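Local coordinates for periplasmic binding protein (PDB 4OVK) that probably captures a solute outside the cytoplasmic membrane and hands it to an ABC transporter as that transporter's solute-binding component, at residues A[150-153]-A[154-158]; A[243-246]-A[247-251]; A[276-279]-A[280-284]. All coordinates share one frame; numbering follows the deposited sequence.

Interaction 1. Residues A[150-153]-A[154-158]; sequences PEQA and EALIS
Glu154 folds its CG back over the carbonyl of Pro150, CG lying 3.3 Å from Pro150 O, and Ile157, three residues on, does the same, its CG1 standing 3.3 Å from Ala153 O. Both side chains share one torsional habit: the first branch lies beside the backbone N and anti to the carbonyl carbon (chi1 -68° in Ile157), which turns it back along the helix toward its start. In Ile157 the chain runs on so that CD1 also rests on Ala153. Leu156 repeats the pattern, with CG 3.5 Å from Gln152 O, while its CD1 meets Gln152 CG at 4.3 Å, a loose apolar touch between neighbours four residues apart. Backbone bonds underlie each of these pairs; the one from Glu154 N to Pro150 O measures 2.8 Å. The ends of the side chains part company. The bend of Glu154 at chi2 carries its carboxylate to Arg141 of helix 133-147, against which Ala153 and Ile157 also pack, whereas Leu156 leans on Phe313 and Phe317 of helix 306-318 and the Gln152 amide nitrogen reaches the carbonyls of Ala47 and Phe317. Pro150, which has no N-H to offer, sits in the opening turn. This is the start of a regular alpha-helix, with i to i+4 backbone hydrogen bonds and a proline at its beginning; the long helix joins the two lobes, as in related binding proteins.

Interaction 2. Residues A[243-246]-A[247-251]; sequences RPDD and IYQDK
Two backbone N-H groups converge on Pro244 O: Tyr248 N gives it an almost straight bond of 2.9 Å (173° at the hydrogen), and Ile247 N adds a weak one of 3.0 Å. The same oxygen lies over one face of the Tyr248 ring, with CD2 3.3 Å from Pro244 O, and the proline's CB touches Tyr248 CE2 at 3.7 Å, so ring and proline pack on each other one turn apart. Beyond them Tyr248 OH is hydrogen-bonded to the backbone N of Val268. The other half of this short helix is organised by Asp246. Its CG stands beside its own backbone N (chi1 -60°), which sends Asp246 OD2 back to Arg243 N at 2.9 Å, met from above the carboxylate plane. Asp246 OD1 is approached nearly along its C-O axis by Lys251 NZ, a salt bridge of 3.2 Å reached by an extended lysine chain laid across the aspartate. Asp246 O, meanwhile, accepts from Lys251 N at 2.9 Å, the wider bond of a Schellman motif whose Asp250 takes a positive phi of 43°. With an alanine in place of Asp246, Arg243 N would probably lose this acceptor and Lys251 NZ its countercharge, leaving the lysine end free to swing. The chemistry implies a single-turn helix fastened at its start and its finish by the same side chain, one carboxylate serving both Arg243 N and Lys251 NZ.

Interaction 3. Residues A[276-279]-A[280-284]; sequences YRWD and APNVE
Trp278 sets its indole beside its own backbone N (chi1 -74°), and Glu284, built on the same kind of first torsion and extended beyond CG, reaches across to its N-H. The result is a bond of 2.8 Å from Trp278 NE1 to Glu284 OE1, nearly straight and lying in the plane of the indole. It arrives on the anti side of the carboxylate, whose plane stands 85° from the ring, and Glu284 CB also lies 3.5 Å from Trp278 NE1. Asn282 differs from both: its CG sits between the backbone N and the carbonyl carbon, which turns the amide in over the bend, its plane only 16° from that of the indole. Asn282 ND2 donates to Ala280 O at 3.0 Å, while Asn282 OD1 accepts from Glu284 N at 2.7 Å, from above the carbonyl plane. This last bond makes an Asx turn, and it delivers Glu284 to the N-cap position of helix 285-296. The segment leads out of the sheet that ends with strand 268-270 and runs through the middle of the two-lobed binding-protein fold. Ala280 O is gripped a second time by a water at 2.8 Å, which also donates to Arg277 O at 2.9 Å and so bridges the bend. Buried Glu284 is well supplied with donors: Ile275 N also binds OE1, and Tyr318 OH meets OE2, a setting that would be expected to stabilise a charged carboxylate. Across the turn, Asp279 is held by Tyr183 OH and Asn238 N, and the Arg277 guanidinium makes a cation-pi contact with Phe239.

How the interactions relate
Read from the N terminus, the three contacts follow one another in series; each closes only a local turn, and none nests within or crosses another. Interaction 1 opens helix 150-170, which leads from the sheet ending at strand 125-128 to the one containing strand 180-184. Interaction 2 lies in that second sheet's lobe, between strands 233-236 and 268-270, on the opposite side of the chain's centre and about 41 Å from interaction 1, centre to centre. Interaction 3 then carries the chain back to the centre. There it meets interaction 1, Leu156 CD2 packing 3.9 Å from Val283 CG2, and so ties the approach to helix 285-296 to the long helix; interaction 2 touches neither.

Interaction 1. Residues A[150-153]-A[154-158]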
loop_
_atom_site.group_PDB
_atom_site.type_symbol
_atom_site.label_atom_id
_atom_site.label_comp_id
_atom_site.label_asym_id
_atom_site.label_seq_id
_atom_site.Cartn_x
_atom_site.Cartn_y
_atom_site.Cartn_z
ATOM N N PRO A 150 5.094 20.718 5.630
ATOM C CA PRO A 150 6.302 19.971 6.030
ATOM C C PRO A 150 6.171 19.259 7.370
ATOM O O PRO A 150 6.768 18.204 7.572
ATOM C CB PRO A 150 7.393 21.056 6.060
ATOM C CG PRO A 150 6.648 22.334 6.278
ATOM C CD PRO A 150 5.361 22.169 5.519
ATOM N N GLU A 151 5.380 19.810 8.278
ATOM C CA GLU A 151 5.202 19.179 9.575
ATOM C C GLU A 151 4.455 17.853 9.440
ATOM O O GLU A 151 4.879 16.861 10.013
ATOM C CB GLU A 151 4.495 20.119 10.545
ATOM C CG GLU A 151 5.328 21.351 10.904
ATOM C CD GLU A 151 4.599 22.317 11.820
ATOM O OE1 GLU A 151 5.278 23.050 12.568
ATOM O OE2 GLU A 151 3.351 22.352 11.793
ATOM N N GLN A 152 3.360 17.822 8.675
ATOM C CA GLN A 152 2.624 16.574 8.482
ATOM C C GLN A 152 3.501 15.561 7.742
ATOM O O GLN A 152 3.530 14.398 8.107
ATOM C CB GLN A 152 1.289 16.772 7.751
ATOM C CG GLN A 152 0.501 15.467 7.564
ATOM C CD GLN A 152 -0.828 15.395 8.300
ATOM O OE1 GLN A 152 -0.949 15.831 9.440
ATOM N NE2 GLN A 152 -1.829 14.802 7.650
ATOM N N ALA A 153 4.240 16.012 6.731
ATOM C CA ALA A 153 5.115 15.116 5.979
ATOM C C ALA A 153 6.174 14.519 6.898
ATOM O O ALA A 153 6.360 13.290 6.930
ATOM C CB ALA A 153 5.754 15.851 4.795
ATOM N N GLU A 154 6.842 15.365 7.681
ATOM C CA GLU A 154 7.848 14.844 8.621
ATOM C C GLU A 154 7.225 13.971 9.717
ATOM O O GLU A 154 7.853 13.017 10.149
ATOM C CB GLU A 154 8.708 15.958 9.219
ATOM C CG GLU A 154 9.631 16.656 8.216
ATOM C CD GLU A 154 10.586 15.728 7.451
ATOM O OE1 GLU A 154 10.995 14.666 7.976
ATOM O OE2 GLU A 154 10.951 16.081 6.308
ATOM N N ALA A 155 6.005 14.276 10.160
ATOM C CA ALA A 155 5.338 13.412 11.145
ATOM C C ALA A 155 5.079 12.013 10.569
ATOM O O ALA A 155 5.260 11.015 11.252
ATOM C CB ALA A 155 4.055 14.047 11.646
ATOM N N LEU A 156 4.684 11.948 9.298
ATOM C CA LEU A 156 4.483 10.666 8.610
ATOM C C LEU A 156 5.811 9.924 8.447
ATOM O O LEU A 156 5.890 8.732 8.663
ATOM C CB LEU A 156 3.832 10.875 7.233
ATOM C CG LEU A 156 2.348 11.217 7.245
ATOM C CD1 LEU A 156 1.892 11.784 5.903
ATOM C CD2 LEU A 156 1.497 10.006 7.638
ATOM N N ILE A 157 6.865 10.640 8.081
ATOM C CA ILE A 157 8.159 10.005 7.881
ATOM C C ILE A 157 8.703 9.485 9.207
ATOM O O ILE A 157 9.227 8.366 9.257
ATOM C CB ILE A 157 9.159 10.961 7.215
ATOM C CG1 ILE A 157 8.711 11.247 5.774
ATOM C CG2 ILE A 157 10.561 10.361 7.209
ATOM C CD1 ILE A 157 9.300 12.524 5.209
ATOM N N SER A 158 8.563 10.287 10.266
ATOM C CA SER A 158 8.982 9.874 11.618
ATOM C C SER A 158 8.225 8.640 12.091
ATOM O O SER A 158 8.799 7.759 12.722
ATOM C CB SER A 158 8.782 11.002 12.625
ATOM O OG SER A 158 9.702 12.061 12.390
#

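Interaction 2. Residues A[243-246]-A[247-251]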
loop_
_atom_site.group_PDB
_atom_site.type_symbol
_atom_site.label_atom_id
_atom_site.label_comp_id
_atom_site.label_asym_id
_atom_site.label_seq_id
_atom_site.Cartn_x
_atom_site.Cartn_y
_atom_site.Cartn_z
ATOM N N ARG A 243 -11.148 -15.312 -0.454
ATOM C CA ARG A 243 -11.307 -15.170 0.985
ATOM C C ARG A 243 -11.058 -16.502 1.665
ATOM O O ARG A 243 -11.030 -17.518 0.997
ATOM C CB ARG A 243 -12.707 -14.655 1.298
ATOM C CG ARG A 243 -12.796 -13.174 1.035
ATOM C CD ARG A 243 -14.161 -12.617 1.306
ATOM N NE ARG A 243 -14.122 -11.174 1.143
ATOM C CZ ARG A 243 -15.137 -10.368 1.402
ATOM N NH1 ARG A 243 -16.276 -10.865 1.845
ATOM N NH2 ARG A 243 -15.004 -9.059 1.230
ATOM N N PRO A 244 -10.857 -16.504 2.997
ATOM C CA PRO A 244 -10.488 -17.765 3.656
ATOM C C PRO A 244 -11.457 -18.949 3.452
ATOM O O PRO A 244 -11.011 -20.077 3.252
ATOM C CB PRO A 244 -10.413 -17.365 5.129
ATOM C CG PRO A 244 -10.038 -15.914 5.093
ATOM C CD PRO A 244 -10.838 -15.375 3.942
ATOM N N ASP A 245 -12.757 -18.703 3.508
ATOM C CA ASP A 245 -13.726 -19.779 3.314
ATOM C C ASP A 245 -13.639 -20.422 1.915
ATOM O O ASP A 245 -14.029 -21.580 1.748
ATOM C CB ASP A 245 -15.152 -19.305 3.634
ATOM C CG ASP A 245 -15.438 -19.247 5.138
ATOM O OD1 ASP A 245 -14.616 -19.733 5.951
ATOM O OD2 ASP A 245 -16.505 -18.712 5.515
ATOM N N ASP A 246 -13.095 -19.704 0.929
ATOM C CA ASP A 246 -12.841 -20.300 -0.408
ATOM C C ASP A 246 -11.807 -21.432 -0.359
ATOM O O ASP A 246 -11.900 -22.424 -1.100
ATOM C CB ASP A 246 -12.367 -19.229 -1.394
ATOM C CG ASP A 246 -13.391 -18.102 -1.583
ATOM O OD1 ASP A 246 -14.614 -18.360 -1.401
ATOM O OD2 ASP A 246 -12.973 -16.959 -1.908
ATOM N N ILE A 247 -10.824 -21.270 0.517
ATOM C CA ILE A 247 -9.805 -22.284 0.748
ATOM C C ILE A 247 -10.357 -23.382 1.671
ATOM O O ILE A 247 -10.235 -24.563 1.372
ATOM C CB ILE A 247 -8.539 -21.661 1.390
ATOM C CG1 ILE A 247 -7.860 -20.639 0.466
ATOM C CG2 ILE A 247 -7.553 -22.740 1.818
ATOM C CD1 ILE A 247 -7.295 -21.178 -0.826
ATOM N N TYR A 248 -10.960 -22.989 2.794
ATOM C CA TYR A 248 -11.487 -23.965 3.759
ATOM C C TYR A 248 -12.512 -24.924 3.141
ATOM O O TYR A 248 -12.548 -26.110 3.482
ATOM C CB TYR A 248 -12.126 -23.252 4.966
ATOM C CG TYR A 248 -11.168 -22.430 5.815
ATOM C CD1 TYR A 248 -9.887 -22.892 6.117
ATOM C CD2 TYR A 248 -11.556 -21.202 6.340
ATOM C CE1 TYR A 248 -9.021 -22.141 6.897
ATOM C CE2 TYR A 248 -10.698 -20.442 7.126
ATOM C CZ TYR A 248 -9.433 -20.911 7.400
ATOM O OH TYR A 248 -8.587 -20.180 8.201
ATOM N N GLN A 249 -13.344 -24.410 2.233
ATOM C CA GLN A 249 -14.378 -25.219 1.585
ATOM C C GLN A 249 -13.994 -25.714 0.183
ATOM O O GLN A 249 -14.849 -26.198 -0.564
ATOM C CB GLN A 249 -15.680 -24.433 1.523
ATOM C CG GLN A 249 -16.189 -23.964 2.878
ATOM C CD GLN A 249 -17.641 -23.513 2.819
ATOM O OE1 GLN A 249 -18.457 -24.084 2.086
ATOM N NE2 GLN A 249 -17.972 -22.487 3.592
ATOM N N ASP A 250 -12.713 -25.603 -0.165
ATOM C CA ASP A 250 -12.179 -26.072 -1.455
ATOM C C ASP A 250 -13.090 -25.701 -2.615
ATOM O O ASP A 250 -13.603 -26.555 -3.335
ATOM C CB ASP A 250 -11.888 -27.587 -1.426
ATOM C CG ASP A 250 -10.511 -27.910 -0.855
ATOM O OD1 ASP A 250 -9.491 -27.346 -1.340
ATOM O OD2 ASP A 250 -10.448 -28.739 0.077
ATOM N N LYS A 251 -13.294 -24.400 -2.770
ATOM C CA LYS A 251 -14.089 -23.870 -3.863
ATOM C C LYS A 251 -13.287 -23.674 -5.139
ATOM O O LYS A 251 -13.868 -23.342 -6.169
ATOM C CB LYS A 251 -14.702 -22.545 -3.449
ATOM C CG LYS A 251 -15.561 -22.629 -2.198
ATOM C CD LYS A 251 -16.227 -21.286 -1.944
ATOM C CE LYS A 251 -16.765 -21.169 -0.534
ATOM N NZ LYS A 251 -17.235 -19.791 -0.234
#

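Interaction 3. Residues A[276-279]-A[280-284]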
loop_
_atom_site.group_PDB
_atom_site.type_symbol
_atom_site.label_atom_id
_atom_site.label_comp_id
_atom_site.label_asym_id
_atom_site.label_seq_id
_atom_site.Cartn_x
_atom_site.Cartn_y
_atom_site.Cartn_z
ATOM N N TYR A 276 -5.640 2.306 1.045
ATOM C CA TYR A 276 -5.170 1.646 -0.167
ATOM C C TYR A 276 -4.813 0.240 0.307
ATOM O O TYR A 276 -4.737 -0.015 1.535
ATOM C CB TYR A 276 -3.949 2.379 -0.758
ATOM C CG TYR A 276 -3.609 1.929 -2.165
ATOM C CD1 TYR A 276 -4.440 2.242 -3.237
ATOM C CD2 TYR A 276 -2.486 1.156 -2.421
ATOM C CE1 TYR A 276 -4.155 1.803 -4.515
ATOM C CE2 TYR A 276 -2.184 0.731 -3.700
ATOM C CZ TYR A 276 -3.025 1.048 -4.738
ATOM O OH TYR A 276 -2.726 0.607 -6.005
ATOM N N ARG A 277 -4.639 -0.699 -0.607
ATOM C CA ARG A 277 -4.283 -2.036 -0.136
ATOM C C ARG A 277 -2.897 -2.017 0.529
ATOM O O ARG A 277 -2.037 -1.185 0.223
ATOM C CB ARG A 277 -4.413 -3.100 -1.215
ATOM C CG ARG A 277 -3.463 -2.950 -2.361
ATOM C CD ARG A 277 -3.871 -3.844 -3.526
ATOM N NE ARG A 277 -3.026 -3.525 -4.661
ATOM C CZ ARG A 277 -3.439 -3.224 -5.890
ATOM N NH1 ARG A 277 -2.535 -2.937 -6.815
ATOM N NH2 ARG A 277 -4.729 -3.221 -6.217
ATOM N N TRP A 278 -2.738 -2.907 1.492
ATOM C CA TRP A 278 -1.550 -2.961 2.316
ATOM C C TRP A 278 -0.537 -3.974 1.794
ATOM O O TRP A 278 0.492 -4.188 2.427
ATOM C CB TRP A 278 -1.961 -3.291 3.757
ATOM C CG TRP A 278 -2.609 -2.169 4.499
ATOM C CD1 TRP A 278 -2.987 -0.943 3.995
ATOM C CD2 TRP A 278 -2.990 -2.165 5.882
ATOM N NE1 TRP A 278 -3.563 -0.184 4.992
ATOM C CE2 TRP A 278 -3.571 -0.910 6.157
ATOM C CE3 TRP A 278 -2.882 -3.102 6.927
ATOM C CZ2 TRP A 278 -4.051 -0.567 7.425
ATOM C CZ3 TRP A 278 -3.364 -2.754 8.192
ATOM C CH2 TRP A 278 -3.934 -1.499 8.423
ATOM N N ASP A 279 -0.828 -4.544 0.619
ATOM C CA ASP A 279 -0.044 -5.615 -0.006
ATOM C C ASP A 279 1.292 -5.143 -0.565
ATOM O O ASP A 279 2.146 -5.978 -0.850
ATOM C CB ASP A 279 -0.833 -6.259 -1.156
ATOM C CG ASP A 279 -2.178 -6.865 -0.702
ATOM O OD1 ASP A 279 -2.195 -7.862 0.045
ATOM O OD2 ASP A 279 -3.223 -6.337 -1.104
ATOM N N ALA A 280 1.449 -3.827 -0.755
ATOM C CA ALA A 280 2.697 -3.229 -1.215
ATOM C C ALA A 280 2.930 -1.892 -0.493
ATOM O O ALA A 280 2.041 -1.394 0.200
ATOM C CB ALA A 280 2.660 -3.024 -2.727
ATOM N N PRO A 281 4.124 -1.299 -0.654
ATOM C CA PRO A 281 4.417 -0.075 0.098
ATOM C C PRO A 281 3.391 1.052 -0.087
ATOM O O PRO A 281 2.966 1.352 -1.211
ATOM C CB PRO A 281 5.797 0.340 -0.423
ATOM C CG PRO A 281 6.409 -0.924 -0.930
ATOM C CD PRO A 281 5.269 -1.720 -1.483
ATOM N N ASN A 282 3.036 1.665 1.048
ATOM C CA ASN A 282 2.041 2.741 1.150
ATOM C C ASN A 282 2.170 3.483 2.501
ATOM O O ASN A 282 2.990 3.129 3.341
ATOM C CB ASN A 282 0.625 2.165 0.986
ATOM C CG ASN A 282 0.156 1.423 2.201
ATOM O OD1 ASN A 282 -0.527 1.996 3.044
ATOM N ND2 ASN A 282 0.531 0.138 2.315
ATOM N N VAL A 283 1.353 4.502 2.712
ATOM C CA VAL A 283 1.479 5.367 3.884
ATOM C C VAL A 283 1.128 4.625 5.210
ATOM O O VAL A 283 1.634 4.942 6.283
ATOM C CB VAL A 283 0.653 6.662 3.666
ATOM C CG1 VAL A 283 -0.798 6.499 4.100
ATOM C CG2 VAL A 283 1.298 7.826 4.368
ATOM N N GLU A 284 0.306 3.600 5.101
ATOM C CA GLU A 284 -0.126 2.795 6.246
ATOM C C GLU A 284 0.694 1.491 6.442
ATOM O O GLU A 284 0.355 0.661 7.283
ATOM C CB GLU A 284 -1.611 2.494 6.092
ATOM C CG GLU A 284 -2.453 3.765 6.075
ATOM C CD GLU A 284 -3.916 3.558 5.741
ATOM O OE1 GLU A 284 -4.282 2.517 5.167
ATOM O OE2 GLU A 284 -4.701 4.481 6.005
HETATM O O HOH W 1 0.012 -1.698 -1.744
#